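Peptidoglycan D,D-transpeptidase FtsI (Burkholderia pseudomallei, PDB 6HZI) probably cross-links the peptide side chains of peptidoglycan as the transpeptidase domain of a penicillin-binding protein, the family of enzymes targeted by beta-lactam antibiotics. Local coordinates at residues A35-D40 with Q189-Y194; Q242-N247 with G256-T261; M282-N287 with D320-L325. All coordinates share one frame; numbering follows the deposited sequence.

Contact 1. Residues A35-D40 with Q189-Y194; sequences AAMVID and QLARAY
Met-37 and Ile-39 pack against Ala-191 in a buried apolar contact between a sheet strand and the helix lying over it. The strand is 33-40, next to the outermost strand 46-52. The helix is 187-198. The two short segments run nearly the same way, with 26° between their directions and 9.4 Å between their axes at closest approach.

Ala-191 supplies the meeting point on the helix side. Its methyl points toward the strand and receives two side chains. Met-37 SD lies 3.6 Å from Ala-191 CB, and Met-37 CG also touches this methyl. Met-37 CG stands between its backbone N and carbonyl carbon (chi1 74°). The chain then runs straight to the sulfur and bends at chi3. Ile-39 comes from the next position on the same face of the strand. Its CG1 arm is extended, and Ile-39 CD1 at its end lies 3.7 Å from Ala-191 CB. Ile-39 CD1 is 3.7 Å from Ala-191 O, so it covers backbone as well as side chain. Ile-39 CD1 also comes to 4.1 Å from Arg-192 N. The CA atoms of Ile-39 and Ala-191 are 7.5 Å apart, the nearest pair across the two segments.

Val-38 points the other way, onto Ile-14 and Thr-18 of helix 12-28. Strand 33-40 is thus covered by helices on both faces. Such an alpha-beta-alpha sandwich is characteristic of the penicillin-binding transpeptidase domain, which shares its fold with the serine beta-lactamases.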
ATOM      1  N   ALA A  35       1.411  -7.848  11.015  1.00 37.06           N
ATOM      2  CA  ALA A  35       0.095  -8.118  10.398  1.00 35.29           C
ATOM      3  C   ALA A  35       0.321  -8.369   8.913  1.00 36.67           C
ATOM      4  O   ALA A  35       1.305  -7.816   8.338  1.00 35.65           O
ATOM      5  CB  ALA A  35      -0.822  -6.965  10.672  1.00 34.67           C
ATOM      6  N   ALA A  36      -0.506  -9.228   8.334  1.00 31.28           N
ATOM      7  CA  ALA A  36      -0.474  -9.501   6.893  1.00 33.75           C
ATOM      8  C   ALA A  36      -1.827 -10.045   6.422  1.00 33.40           C
ATOM      9  O   ALA A  36      -2.560 -10.626   7.241  1.00 35.76           O
ATOM     10  CB  ALA A  36       0.682 -10.420   6.608  1.00 32.74           C
ATOM     11  N   MET A  37      -2.149  -9.832   5.144  1.00 30.83           N
ATOM     12  CA  MET A  37      -3.413 -10.306   4.552  1.00 31.83           C
ATOM     13  C   MET A  37      -3.297 -10.379   3.026  1.00 28.86           C
ATOM     14  O   MET A  37      -2.464  -9.652   2.451  1.00 31.17           O
ATOM     15  CB  MET A  37      -4.577  -9.389   4.977  1.00 33.81           C
ATOM     16  CG  MET A  37      -4.619  -8.035   4.301  1.00 31.85           C
ATOM     17  SD  MET A  37      -5.953  -6.987   4.897  1.00 34.61           S
ATOM     18  CE  MET A  37      -7.375  -7.784   4.142  1.00 35.31           C
ATOM     19  N   VAL A  38      -4.122 -11.234   2.424  1.00 27.85           N
ATOM     20  CA  VAL A  38      -4.190 -11.481   0.967  1.00 28.20           C
ATOM     21  C   VAL A  38      -5.631 -11.313   0.571  1.00 31.28           C
ATOM     22  O   VAL A  38      -6.489 -11.903   1.257  1.00 35.95           O
ATOM     23  CB  VAL A  38      -3.670 -12.876   0.591  1.00 31.74           C
ATOM     24  CG1 VAL A  38      -3.608 -13.049  -0.921  1.00 31.37           C
ATOM     25  CG2 VAL A  38      -2.277 -13.105   1.191  1.00 37.00           C
ATOM     26  N   ILE A  39      -5.841 -10.536  -0.483  1.00 33.10           N
ATOM     27  CA  ILE A  39      -7.150 -10.258  -1.132  1.00 31.28           C
ATOM     28  C   ILE A  39      -7.108 -10.792  -2.560  1.00 36.89           C
ATOM     29  O   ILE A  39      -6.123 -10.507  -3.300  1.00 32.44           O
ATOM     30  CB  ILE A  39      -7.411  -8.753  -1.146  1.00 30.34           C
ATOM     31  CG1 ILE A  39      -7.304  -8.186   0.272  1.00 31.90           C
ATOM     32  CG2 ILE A  39      -8.747  -8.495  -1.797  1.00 34.67           C
ATOM     33  CD1 ILE A  39      -7.709  -6.719   0.426  1.00 33.84           C
ATOM     34  N   ASP A  40      -8.148 -11.528  -2.944  1.00 36.99           N
ATOM     35  CA  ASP A  40      -8.352 -11.954  -4.342  1.00 34.38           C
ATOM     36  C   ASP A  40      -8.864 -10.732  -5.092  1.00 35.68           C
ATOM     37  O   ASP A  40      -9.886 -10.159  -4.684  1.00 35.24           O
ATOM     38  CB  ASP A  40      -9.363 -13.094  -4.441  1.00 41.26           C
ATOM     39  CG  ASP A  40      -9.693 -13.463  -5.869  1.00 42.07           C
ATOM     40  OD1 ASP A  40      -8.843 -14.077  -6.491  1.00 49.47           O
ATOM     41  OD2 ASP A  40     -10.793 -13.128  -6.329  1.00 47.38           O
ATOM     42  N   GLN A 189      -7.341  -1.086   5.614  1.00 32.70           N
ATOM     43  CA  GLN A 189      -7.763  -0.006   4.687  1.00 31.53           C
ATOM     44  C   GLN A 189      -6.798   0.075   3.484  1.00 35.10           C
ATOM     45  O   GLN A 189      -7.272   0.315   2.305  1.00 35.85           O
ATOM     46  CB  GLN A 189      -7.864   1.292   5.472  1.00 32.36           C
ATOM     47  CG  GLN A 189      -9.081   1.360   6.398  1.00 31.36           C
ATOM     48  CD  GLN A 189      -9.053   2.636   7.201  1.00 33.44           C
ATOM     49  OE1 GLN A 189      -7.960   3.094   7.581  1.00 34.38           O
ATOM     50  NE2 GLN A 189     -10.239   3.236   7.406  1.00 31.93           N
ATOM     51  N   LEU A 190      -5.503  -0.135   3.719  1.00 30.66           N
ATOM     52  CA  LEU A 190      -4.466   0.076   2.663  1.00 32.60           C
ATOM     53  C   LEU A 190      -4.574  -1.057   1.654  1.00 30.41           C
ATOM     54  O   LEU A 190      -4.527  -0.772   0.462  1.00 28.25           O
ATOM     55  CB  LEU A 190      -3.055   0.139   3.259  1.00 31.85           C
ATOM     56  CG  LEU A 190      -2.729   1.445   3.999  1.00 32.61           C
ATOM     57  CD1 LEU A 190      -1.313   1.433   4.602  1.00 32.75           C
ATOM     58  CD2 LEU A 190      -2.937   2.631   3.073  1.00 30.66           C
ATOM     59  N   ALA A 191      -4.747  -2.276   2.143  1.00 30.73           N
ATOM     60  CA  ALA A 191      -4.969  -3.479   1.326  1.00 33.65           C
ATOM     61  C   ALA A 191      -6.204  -3.245   0.476  1.00 31.66           C
ATOM     62  O   ALA A 191      -6.159  -3.545  -0.724  1.00 33.78           O
ATOM     63  CB  ALA A 191      -5.107  -4.714   2.192  1.00 34.84           C
ATOM     64  N   ARG A 192      -7.283  -2.733   1.058  1.00 31.47           N
ATOM     65  CA  ARG A 192      -8.522  -2.526   0.275  0.50 34.83           C
ATOM     66  C   ARG A 192      -8.274  -1.425  -0.773  1.00 33.82           C
ATOM     67  O   ARG A 192      -8.669  -1.619  -1.924  1.00 34.22           O
ATOM     68  CB  ARG A 192      -9.681  -2.186   1.216  0.50 37.45           C
ATOM     69  CG  ARG A 192     -10.974  -1.833   0.491  0.50 35.82           C
ATOM     70  CD  ARG A 192     -12.061  -1.542   1.490  0.50 36.12           C
ATOM     71  NE  ARG A 192     -11.687  -0.544   2.490  0.50 32.57           N
ATOM     72  CZ  ARG A 192     -12.515  -0.133   3.408  0.50 26.93           C
ATOM     73  NH1 ARG A 192     -13.717  -0.669   3.454  0.50 27.27           N
ATOM     74  NH2 ARG A 192     -12.149   0.769   4.287  0.50 27.66           N
ATOM     75  N   ALA A 193      -7.664  -0.306  -0.368  1.00 31.31           N
ATOM     76  CA  ALA A 193      -7.373   0.836  -1.264  1.00 33.85           C
ATOM     77  C   ALA A 193      -6.588   0.340  -2.488  1.00 34.38           C
ATOM     78  O   ALA A 193      -6.980   0.714  -3.627  1.00 32.38           O
ATOM     79  CB  ALA A 193      -6.622   1.911  -0.524  1.00 40.32           C
ATOM     80  N   TYR A 194      -5.550  -0.489  -2.285  1.00 30.28           N
ATOM     81  CA  TYR A 194      -4.711  -1.026  -3.394  1.00 31.22           C
ATOM     82  C   TYR A 194      -5.529  -1.971  -4.311  1.00 34.90           C
ATOM     83  O   TYR A 194      -5.105  -2.092  -5.474  1.00 30.68           O
ATOM     84  CB  TYR A 194      -3.427  -1.678  -2.877  1.00 29.69           C
ATOM     85  CG  TYR A 194      -2.282  -0.720  -2.772  1.00 29.87           C
ATOM     86  CD1 TYR A 194      -2.246   0.215  -1.761  1.00 33.39           C
ATOM     87  CD2 TYR A 194      -1.226  -0.729  -3.666  1.00 34.24           C
ATOM     88  CE1 TYR A 194      -1.227   1.148  -1.650  1.00 29.66           C
ATOM     89  CE2 TYR A 194      -0.197   0.200  -3.584  1.00 31.51           C
ATOM     90  CZ  TYR A 194      -0.211   1.141  -2.572  1.00 31.10           C
ATOM     91  OH  TYR A 194       0.764   2.058  -2.390  1.00 35.06           O
TER

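Contact 2. Residues Q242-N247 with G256-T261; sequences QGTSPN and GGKSGT
Van der Waals contact between two serines brings the loop 242-247 against strand 256-266. Ser-245 and Ser-259 both direct their CB toward the other segment. Ser-245 OG sits 3.6 Å from Ser-259 CB and 3.7 Å from Ser-259 OG. The hydroxyls are therefore neighbours across the contact, but too far apart to count as bonded. Ser-259 OG is hydrogen-bonded to Gln-308 NE2.

The polar interactions centre on Lys-258. Its CB points away from the loop, but the chain folds at chi2 and chi4 and brings NZ back. The main polar partner of Lys-258 NZ is Ser-121 OG. In addition, Lys-258 NZ hydrogen-bonds Ser-259 O of its own strand at 3.2 Å. It meets this oxygen on a lone pair, in the carbonyl plane, with a C=O...N angle of 141°. Thr-244 OG1 comes only to 4.4 Å from Lys-258 NZ. This hydroxyl is buried by the contact and has no polar partner in the model.

Lys-258, Ser-259 and Gly-260 match the K(T/S)G motif of penicillin-binding proteins. Lys-258 also touches Ser-67, probably the nucleophile of the SxxK motif. The loop follows helix 225-238, and Thr-244 pairs through its backbone with Gln-119 of helix 114-120. On the sheet side, strand 256-266 lies between strands 274-283 and 269-271, and Phe-279 of strand 274-283 touches both serines.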
ATOM      1  N   GLN A 242      16.530  -0.279 -10.015  1.00 46.42           N
ATOM      2  CA  GLN A 242      16.433   1.211  -9.981  1.00 46.25           C
ATOM      3  C   GLN A 242      15.316   1.697  -9.043  1.00 44.95           C
ATOM      4  O   GLN A 242      15.235   2.904  -8.824  1.00 43.38           O
ATOM      5  CB  GLN A 242      16.123   1.773 -11.371  1.00 48.12           C
ATOM      6  CG  GLN A 242      17.189   1.504 -12.416  1.00 53.56           C
ATOM      7  CD  GLN A 242      17.251   0.065 -12.874  1.00 66.06           C
ATOM      8  OE1 GLN A 242      16.243  -0.651 -12.983  1.00 68.23           O
ATOM      9  NE2 GLN A 242      18.473  -0.378 -13.119  1.00 64.89           N
ATOM     10  N   GLY A 243      14.453   0.818  -8.524  1.00 43.63           N
ATOM     11  CA  GLY A 243      13.430   1.214  -7.537  1.00 42.51           C
ATOM     12  C   GLY A 243      13.976   1.243  -6.119  1.00 41.86           C
ATOM     13  O   GLY A 243      15.066   0.752  -5.922  1.00 46.43           O
ATOM     14  N   THR A 244      13.195   1.716  -5.152  1.00 40.54           N
ATOM     15  CA  THR A 244      13.565   1.675  -3.724  1.00 42.24           C
ATOM     16  C   THR A 244      13.239   0.309  -3.078  1.00 41.51           C
ATOM     17  O   THR A 244      13.762   0.071  -2.006  1.00 42.14           O
ATOM     18  CB  THR A 244      12.894   2.814  -2.953  1.00 43.31           C
ATOM     19  OG1 THR A 244      11.491   2.633  -3.087  1.00 42.21           O
ATOM     20  CG2 THR A 244      13.257   4.190  -3.453  1.00 42.32           C
ATOM     21  N   SER A 245      12.453  -0.592  -3.663  1.00 40.42           N
ATOM     22  CA  SER A 245      12.134  -1.874  -2.965  1.00 43.48           C
ATOM     23  C   SER A 245      12.510  -3.092  -3.800  1.00 41.69           C
ATOM     24  O   SER A 245      11.680  -3.952  -3.980  1.00 44.71           O
ATOM     25  CB  SER A 245      10.680  -1.942  -2.556  1.00 41.41           C
ATOM     26  OG  SER A 245      10.338  -0.829  -1.743  1.00 41.68           O
ATOM     27  N   PRO A 246      13.770  -3.268  -4.253  1.00 42.05           N
ATOM     28  CA  PRO A 246      14.167  -4.486  -4.980  1.00 41.41           C
ATOM     29  C   PRO A 246      14.048  -5.793  -4.158  1.00 39.06           C
ATOM     30  O   PRO A 246      13.864  -6.857  -4.746  1.00 37.40           O
ATOM     31  CB  PRO A 246      15.644  -4.204  -5.313  1.00 37.33           C
ATOM     32  CG  PRO A 246      16.079  -3.293  -4.194  1.00 39.23           C
ATOM     33  CD  PRO A 246      14.900  -2.364  -3.988  1.00 37.71           C
ATOM     34  N   ASN A 247      14.078  -5.673  -2.827  1.00 44.06           N
ATOM     35  CA  ASN A 247      13.937  -6.776  -1.831  1.00 50.93           C
ATOM     36  C   ASN A 247      12.478  -7.293  -1.776  1.00 50.66           C
ATOM     37  O   ASN A 247      12.196  -8.239  -1.015  1.00 48.59           O
ATOM     38  CB  ASN A 247      14.457  -6.334  -0.449  1.00 62.81           C
ATOM     39  CG  ASN A 247      15.955  -6.017  -0.409  1.00 88.86           C
ATOM     40  OD1 ASN A 247      16.745  -6.452  -1.265  1.00 91.78           O
ATOM     41  ND2 ASN A 247      16.378  -5.264   0.606  1.00 99.06           N
ATOM     42  N   GLY A 256       4.609  -5.799  -8.149  1.00 34.59           N
ATOM     43  CA  GLY A 256       4.719  -4.356  -7.964  1.00 34.52           C
ATOM     44  C   GLY A 256       4.151  -4.025  -6.612  1.00 33.87           C
ATOM     45  O   GLY A 256       3.253  -4.742  -6.160  1.00 33.27           O
ATOM     46  N   GLY A 257       4.675  -3.014  -5.960  1.00 29.78           N
ATOM     47  CA  GLY A 257       4.183  -2.654  -4.633  1.00 34.66           C
ATOM     48  C   GLY A 257       4.876  -1.407  -4.192  1.00 34.10           C
ATOM     49  O   GLY A 257       5.583  -0.826  -5.001  1.00 32.97           O
ATOM     50  N   LYS A 258       4.620  -0.995  -2.974  1.00 32.77           N
ATOM     51  CA  LYS A 258       5.174   0.260  -2.441  1.00 35.96           C
ATOM     52  C   LYS A 258       5.458   0.051  -0.956  1.00 36.72           C
ATOM     53  O   LYS A 258       4.635  -0.656  -0.274  1.00 36.28           O
ATOM     54  CB  LYS A 258       4.179   1.397  -2.689  1.00 38.65           C
ATOM     55  CG  LYS A 258       4.755   2.784  -2.453  1.00 42.54           C
ATOM     56  CD  LYS A 258       5.775   3.192  -3.495  1.00 43.00           C
ATOM     57  CE  LYS A 258       6.641   4.359  -3.066  1.00 48.56           C
ATOM     58  NZ  LYS A 258       7.511   3.991  -1.926  1.00 51.81           N
ATOM     59  N   SER A 259       6.580   0.593  -0.478  1.00 34.76           N
ATOM     60  CA  SER A 259       6.944   0.521   0.955  1.00 34.89           C
ATOM     61  C   SER A 259       6.648   1.861   1.621  1.00 34.74           C
ATOM     62  O   SER A 259       6.620   2.929   0.905  1.00 32.79           O
ATOM     63  CB  SER A 259       8.360   0.074   1.147  1.00 38.13           C
ATOM     64  OG  SER A 259       9.243   1.173   1.170  1.00 39.45           O
ATOM     65  N   GLY A 260       6.399   1.807   2.931  1.00 32.08           N
ATOM     66  CA  GLY A 260       6.352   3.005   3.783  1.00 35.00           C
ATOM     67  C   GLY A 260       6.838   2.741   5.194  1.00 38.81           C
ATOM     68  O   GLY A 260       6.869   1.560   5.630  1.00 42.71           O
ATOM     69  N   THR A 261       7.156   3.821   5.897  1.00 40.01           N
ATOM     70  CA  THR A 261       7.672   3.794   7.275  1.00 44.43           C
ATOM     71  C   THR A 261       6.835   4.760   8.112  1.00 47.88           C
ATOM     72  O   THR A 261       6.590   5.872   7.669  1.00 54.88           O
ATOM     73  CB  THR A 261       9.176   4.061   7.263  1.00 48.25           C
ATOM     74  OG1 THR A 261       9.749   3.197   6.282  1.00 42.26           O
ATOM     75  CG2 THR A 261       9.796   3.806   8.615  1.00 52.51           C
TER

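Contact 3. Residues M282-N287 with D320-L325; sequences MAPMPN and DTLRAL
Leu-322 places CG beside its backbone N and anti to the carbonyl carbon (chi1 -77°). With an extended second torsion, its two methyls are carried toward segment 282-287. Each methyl has its own partner there. CD1 of Leu-322 lies 3.9 Å from Ala-283 CB. Leu-322 CD2 lies 4.1 Å from Pro-284 CD. The Pro-284 ring and the leucine side chain cross obliquely, and the ring meets the methyl with its CD corner. A cis peptide bond before Pro-284 turns the chain directly after Ala-283, the last residue of strand 274-283. The contact thus joins the end of a central strand to the C-terminal turn of helix 310-324. In the transpeptidase fold this helix packs on the sheet together with helix 12-28. Thr-321 and Ala-324 touch Ile-17 of that helix, while Leu-322 also touches Tyr-253. On the helix itself, Arg-323 NH2 forms a salt bridge to Asp-320 OD1 at 3.2 Å. The donor approaches the anti side of the carboxylate, 32° out of its plane. The other oxygen, Asp-320 OD2, accepts a hydrogen bond from Asn-21 ND2.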
ATOM      1  N   MET A 282       0.817  -6.291  -5.281  1.00 30.32           N
ATOM      2  CA  MET A 282      -0.109  -7.096  -6.060  1.00 31.78           C
ATOM      3  C   MET A 282       0.741  -7.849  -7.078  1.00 37.14           C
ATOM      4  O   MET A 282       1.821  -7.330  -7.426  1.00 36.85           O
ATOM      5  CB  MET A 282      -1.122  -6.185  -6.749  1.00 32.48           C
ATOM      6  CG  MET A 282      -0.485  -5.126  -7.649  1.00 33.54           C
ATOM      7  SD  MET A 282      -1.689  -3.916  -8.204  1.00 31.59           S
ATOM      8  CE  MET A 282      -1.868  -2.951  -6.695  1.00 32.25           C
ATOM      9  N   ALA A 283       0.262  -9.008  -7.530  1.00 38.53           N
ATOM     10  CA  ALA A 283       0.995  -9.939  -8.412  1.00 37.04           C
ATOM     11  C   ALA A 283      -0.035 -10.880  -8.997  1.00 40.54           C
ATOM     12  O   ALA A 283      -1.108 -11.006  -8.412  1.00 39.88           O
ATOM     13  CB  ALA A 283       2.055 -10.703  -7.664  1.00 33.69           C
ATOM     14  N   PRO A 284       0.250 -11.505 -10.167  1.00 47.77           N
ATOM     15  CA  PRO A 284       1.395 -11.122 -11.002  1.00 44.03           C
ATOM     16  C   PRO A 284       1.002  -9.921 -11.875  1.00 38.19           C
ATOM     17  O   PRO A 284      -0.163  -9.803 -12.191  1.00 41.21           O
ATOM     18  CB  PRO A 284       1.683 -12.393 -11.816  1.00 46.34           C
ATOM     19  CG  PRO A 284       0.380 -13.145 -11.886  1.00 50.16           C
ATOM     20  CD  PRO A 284      -0.477 -12.654 -10.730  1.00 48.87           C
ATOM     21  N   MET A 285       1.940  -9.033 -12.210  1.00 37.22           N
ATOM     22  CA  MET A 285       1.673  -7.918 -13.184  1.00 41.88           C
ATOM     23  C   MET A 285       1.720  -8.443 -14.628  1.00 39.30           C
ATOM     24  O   MET A 285       2.429  -9.396 -14.935  1.00 39.63           O
ATOM     25  CB  MET A 285       2.711  -6.801 -13.006  1.00 44.14           C
ATOM     26  CG  MET A 285       2.686  -6.160 -11.625  1.00 43.13           C
ATOM     27  SD  MET A 285       1.151  -5.234 -11.340  1.00 41.43           S
ATOM     28  CE  MET A 285       1.784  -4.108 -10.094  1.00 40.36           C
ATOM     29  N   PRO A 286       1.043  -7.819 -15.607  1.00 41.44           N
ATOM     30  CA  PRO A 286       0.285  -6.577 -15.391  1.00 44.11           C
ATOM     31  C   PRO A 286      -1.163  -6.742 -14.891  1.00 44.65           C
ATOM     32  O   PRO A 286      -1.765  -5.740 -14.609  1.00 48.98           O
ATOM     33  CB  PRO A 286       0.204  -5.997 -16.821  1.00 43.56           C
ATOM     34  CG  PRO A 286       0.136  -7.242 -17.732  1.00 36.87           C
ATOM     35  CD  PRO A 286       1.014  -8.270 -17.018  1.00 38.41           C
ATOM     36  N   ASN A 287      -1.701  -7.962 -14.817  1.00 44.73           N
ATOM     37  CA  ASN A 287      -3.097  -8.218 -14.370  1.00 49.78           C
ATOM     38  C   ASN A 287      -3.096  -9.042 -13.089  1.00 50.86           C
ATOM     39  O   ASN A 287      -3.048 -10.267 -13.117  1.00 49.46           O
ATOM     40  CB  ASN A 287      -3.904  -8.978 -15.410  1.00 55.83           C
ATOM     41  CG  ASN A 287      -3.807  -8.344 -16.780  1.00 62.68           C
ATOM     42  OD1 ASN A 287      -4.325  -7.248 -17.001  1.00 55.47           O
ATOM     43  ND2 ASN A 287      -3.151  -9.047 -17.693  1.00 68.93           N
ATOM     44  N   ASP A 320       4.760 -17.998  -2.365  1.00 38.98           N
ATOM     45  CA  ASP A 320       4.143 -19.240  -1.823  1.00 43.66           C
ATOM     46  C   ASP A 320       2.683 -19.238  -2.280  1.00 41.16           C
ATOM     47  O   ASP A 320       2.180 -20.279  -2.692  1.00 41.53           O
ATOM     48  CB  ASP A 320       4.326 -19.371  -0.302  1.00 40.41           C
ATOM     49  CG  ASP A 320       5.767 -19.623   0.117  1.00 47.42           C
ATOM     50  OD1 ASP A 320       6.541 -20.105  -0.732  1.00 57.70           O
ATOM     51  OD2 ASP A 320       6.124 -19.309   1.285  1.00 51.56           O
ATOM     52  N   THR A 321       2.017 -18.087  -2.202  1.00 39.17           N
ATOM     53  CA  THR A 321       0.554 -18.031  -2.442  1.00 40.55           C
ATOM     54  C   THR A 321       0.272 -18.328  -3.918  1.00 46.20           C
ATOM     55  O   THR A 321      -0.738 -19.007  -4.234  1.00 47.59           O
ATOM     56  CB  THR A 321      -0.040 -16.672  -2.065  1.00 35.31           C
ATOM     57  OG1 THR A 321       0.063 -16.448  -0.658  1.00 34.48           O
ATOM     58  CG2 THR A 321      -1.490 -16.608  -2.459  1.00 38.64           C
ATOM     59  N   LEU A 322       1.082 -17.751  -4.806  1.00 42.63           N
ATOM     60  CA  LEU A 322       0.857 -17.892  -6.260  1.00 45.25           C
ATOM     61  C   LEU A 322       1.149 -19.353  -6.625  1.00 46.29           C
ATOM     62  O   LEU A 322       0.301 -19.947  -7.328  1.00 43.80           O
ATOM     63  CB  LEU A 322       1.758 -16.918  -7.029  1.00 43.95           C
ATOM     64  CG  LEU A 322       1.313 -15.454  -7.047  1.00 41.41           C
ATOM     65  CD1 LEU A 322       2.325 -14.609  -7.807  1.00 42.43           C
ATOM     66  CD2 LEU A 322      -0.069 -15.297  -7.679  1.00 37.92           C
ATOM     67  N   ARG A 323       2.247 -19.938  -6.121  1.00 40.88           N
ATOM     68  CA  ARG A 323       2.475 -21.415  -6.292  1.00 46.53           C
ATOM     69  C   ARG A 323       1.258 -22.228  -5.810  1.00 45.76           C
ATOM     70  O   ARG A 323       0.646 -22.901  -6.664  1.00 49.93           O
ATOM     71  CB  ARG A 323       3.787 -21.822  -5.639  1.00 46.01           C
ATOM     72  CG  ARG A 323       4.959 -21.324  -6.471  1.00 47.17           C
ATOM     73  CD  ARG A 323       6.206 -21.951  -5.926  1.00 56.98           C
ATOM     74  NE  ARG A 323       6.668 -21.251  -4.737  1.00 56.06           N
ATOM     75  CZ  ARG A 323       7.350 -20.119  -4.769  1.00 54.24           C
ATOM     76  NH1 ARG A 323       7.606 -19.561  -5.945  1.00 56.13           N
ATOM     77  NH2 ARG A 323       7.748 -19.552  -3.635  1.00 48.98           N
ATOM     78  N   ALA A 324       0.808 -22.011  -4.565  1.00 48.89           N
ATOM     79  CA  ALA A 324      -0.415 -22.596  -3.946  1.00 43.69           C
ATOM     80  C   ALA A 324      -1.671 -22.425  -4.809  1.00 46.17           C
ATOM     81  O   ALA A 324      -2.527 -23.262  -4.701  1.00 51.53           O
ATOM     82  CB  ALA A 324      -0.624 -22.001  -2.587  1.00 44.75           C
ATOM     83  N   LEU A 325      -1.764 -21.399  -5.650  1.00 52.18           N
ATOM     84  CA  LEU A 325      -2.911 -21.149  -6.560  1.00 44.81           C
ATOM     85  C   LEU A 325      -2.646 -21.749  -7.955  1.00 49.42           C
ATOM     86  O   LEU A 325      -3.473 -21.524  -8.876  1.00 45.26           O
ATOM     87  CB  LEU A 325      -3.085 -19.629  -6.622  1.00 48.62           C
ATOM     88  CG  LEU A 325      -3.719 -18.996  -5.385  1.00 52.21           C
ATOM     89  CD1 LEU A 325      -3.757 -17.488  -5.503  1.00 51.48           C
ATOM     90  CD2 LEU A 325      -5.120 -19.529  -5.147  1.00 49.26           C
TER

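Overall arrangement
All three contacts reach the same antiparallel sheet. Contact 2 holds Lys-258 of the presumed active site, near Ser-67 and Ser-121. Its centre lies about 16 Å from that of contact 1 and about 17 Å from that of contact 3. Contacts 1 and 3 have centres about 14 Å apart. Tyr-194 connects all three. Tyr-194 OH packs 3.5 Å from Lys-258 CB and hydrogen-bonds Ile-68 O, beside Ser-67. Tyr-194 O lies 3.6 Å from Met-282 CE. Contacts 2 and 3 lie on neighbouring strands, 256-266 and 274-283, with Gly-256 O and Met-282 N 3.0 Å apart, a probable hydrogen bond.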